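Local coordinates for DUF5012 domain-containing protein (Bacteroides thetaiotaomicron, PDB 5FQ8) that is an uncharacterised lipoprotein, probably surface-exposed, that belongs to an outer-membrane SusCD nutrient-importer complex and probably assists in nutrient capture, at residues 33-38 with 66-70. Numbering follows the deposited sequence.
Sequences FVEPGY and NLVYA
Residues 66-70 run as extended beta strand in the middle of strand 63-72, while 33-38, the end of the loop between strands 24-27 and 38-42, passes over one face of it, with CA atoms 10.6 Å apart at Glu-35/Leu-67 and 8.8 Å at Tyr-38/Tyr-69. Residues 33-35 are extended, Pro-36 (phi/psi -61/-32) turns the chain, and Gly-37 (120/168) adopts a positive phi that calls for glycine. Leu-67 (chi1 m) points toward the loop, its CD1 3.9 Å from CZ of Phe-33 (chi1 t). In this Ig-like domain the contact joins the two sheets of the sandwich: strand 63-72 belongs to one, and Tyr-38 begins strand 38-42 of the other. Tyr-69 (chi1 m) reaches across, its OH donating a very short 2.5 Å hydrogen bond to OE1 of Glu-35. With chi1 t and chi2 p, the Glu-35 side chain curls back so that OE2 accepts Gly-37 N at 3.1 Å and salt-bridges Arg-83. Tyr-38 (chi1 p) lies obliquely to Tyr-69, centroids 5.4 Å apart, planes at 57°, its CD2 3.7 Å from Tyr-69 CE2.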
loop_
_atom_site.group_PDB
_atom_site.type_symbol
_atom_site.label_atom_id
_atom_site.label_comp_id
_atom_site.label_asym_id
_atom_site.label_seq_id
_atom_site.Cartn_x
_atom_site.Cartn_y
_atom_site.Cartn_z
ATOM N N PHE G 33 -63.622 -24.513 29.610
ATOM C CA PHE G 33 -62.405 -23.913 29.084
ATOM C C PHE G 33 -61.196 -24.561 29.736
ATOM O O PHE G 33 -61.007 -24.453 30.951
ATOM C CB PHE G 33 -62.372 -22.410 29.322
ATOM C CG PHE G 33 -61.016 -21.810 29.107
ATOM C CD1 PHE G 33 -60.539 -21.585 27.833
ATOM C CD2 PHE G 33 -60.206 -21.484 30.181
ATOM C CE1 PHE G 33 -59.294 -21.038 27.636
ATOM C CE2 PHE G 33 -58.957 -20.936 29.982
ATOM C CZ PHE G 33 -58.504 -20.714 28.709
ATOM N N VAL G 34 -60.371 -25.204 28.922
ATOM C CA VAL G 34 -59.173 -25.882 29.385
ATOM C C VAL G 34 -57.973 -25.027 29.027
ATOM O O VAL G 34 -57.790 -24.661 27.861
ATOM C CB VAL G 34 -59.045 -27.279 28.762
ATOM C CG1 VAL G 34 -57.853 -28.004 29.360
ATOM C CG2 VAL G 34 -60.317 -28.064 28.975
ATOM N N GLU G 35 -57.153 -24.725 30.020
ATOM C CA GLU G 35 -55.971 -23.902 29.834
ATOM C C GLU G 35 -55.026 -24.541 28.826
ATOM O O GLU G 35 -54.463 -25.603 29.099
ATOM C CB GLU G 35 -55.273 -23.692 31.179
ATOM C CG GLU G 35 -53.940 -22.983 31.096
ATOM C CD GLU G 35 -54.032 -21.652 30.400
ATOM O OE1 GLU G 35 -54.913 -20.851 30.748
ATOM O OE2 GLU G 35 -53.220 -21.404 29.497
ATOM N N PRO G 36 -54.828 -23.931 27.657
ATOM C CA PRO G 36 -53.921 -24.523 26.659
ATOM C C PRO G 36 -52.489 -24.684 27.130
ATOM O O PRO G 36 -51.811 -25.617 26.687
ATOM C CB PRO G 36 -54.017 -23.541 25.489
ATOM C CG PRO G 36 -55.323 -22.872 25.662
ATOM C CD PRO G 36 -55.512 -22.743 27.137
ATOM N N GLY G 37 -51.998 -23.805 27.991
ATOM C CA GLY G 37 -50.684 -23.939 28.585
ATOM C C GLY G 37 -49.774 -22.768 28.256
ATOM O O GLY G 37 -50.048 -21.941 27.391
ATOM N N TYR G 38 -48.658 -22.732 28.971
ATOM C CA TYR G 38 -47.662 -21.683 28.801
ATOM C C TYR G 38 -46.385 -22.122 29.499
ATOM O O TYR G 38 -46.403 -23.002 30.364
ATOM C CB TYR G 38 -48.148 -20.348 29.365
ATOM C CG TYR G 38 -48.703 -20.476 30.754
ATOM C CD1 TYR G 38 -47.882 -20.382 31.858
ATOM C CD2 TYR G 38 -50.051 -20.708 30.959
ATOM C CE1 TYR G 38 -48.385 -20.516 33.119
ATOM C CE2 TYR G 38 -50.560 -20.837 32.213
ATOM C CZ TYR G 38 -49.726 -20.740 33.291
ATOM O OH TYR G 38 -50.243 -20.871 34.552
ATOM N N ASN G 66 -61.290 -11.807 28.225
ATOM C CA ASN G 66 -59.857 -11.622 28.028
ATOM C C ASN G 66 -59.094 -12.105 29.253
ATOM O O ASN G 66 -59.429 -11.735 30.383
ATOM C CB ASN G 66 -59.525 -10.155 27.767
ATOM C CG ASN G 66 -60.034 -9.676 26.439
ATOM O OD1 ASN G 66 -59.320 -9.710 25.445
ATOM N ND2 ASN G 66 -61.277 -9.221 26.412
ATOM N N LEU G 67 -58.067 -12.918 29.024
ATOM C CA LEU G 67 -57.173 -13.391 30.069
ATOM C C LEU G 67 -55.787 -12.837 29.802
ATOM O O LEU G 67 -55.303 -12.898 28.672
ATOM C CB LEU G 67 -57.129 -14.910 30.108
ATOM C CG LEU G 67 -58.440 -15.664 30.267
ATOM C CD1 LEU G 67 -58.394 -16.923 29.439
ATOM C CD2 LEU G 67 -58.658 -16.010 31.712
ATOM N N VAL G 68 -55.158 -12.288 30.833
ATOM C CA VAL G 68 -53.825 -11.707 30.716
ATOM C C VAL G 68 -52.852 -12.568 31.504
ATOM O O VAL G 68 -53.029 -12.777 32.707
ATOM C CB VAL G 68 -53.799 -10.250 31.194
ATOM C CG1 VAL G 68 -52.375 -9.741 31.231
ATOM C CG2 VAL G 68 -54.613 -9.406 30.263
ATOM N N TYR G 69 -51.837 -13.073 30.818
ATOM C CA TYR G 69 -50.807 -13.907 31.416
ATOM C C TYR G 69 -49.553 -13.076 31.624
ATOM O O TYR G 69 -49.133 -12.343 30.724
ATOM C CB TYR G 69 -50.480 -15.100 30.520
ATOM C CG TYR G 69 -51.606 -16.055 30.259
ATOM C CD1 TYR G 69 -52.569 -15.777 29.309
ATOM C CD2 TYR G 69 -51.682 -17.263 30.927
ATOM C CE1 TYR G 69 -53.583 -16.658 29.049
ATOM C CE2 TYR G 69 -52.692 -18.144 30.670
ATOM C CZ TYR G 69 -53.638 -17.833 29.733
ATOM O OH TYR G 69 -54.646 -18.718 29.484
ATOM N N ALA G 70 -48.943 -13.203 32.795
ATOM C CA ALA G 70 -47.749 -12.419 33.068
ATOM C C ALA G 70 -46.846 -13.143 34.052
ATOM O O ALA G 70 -47.307 -13.859 34.944
ATOM C CB ALA G 70 -48.110 -11.034 33.609
#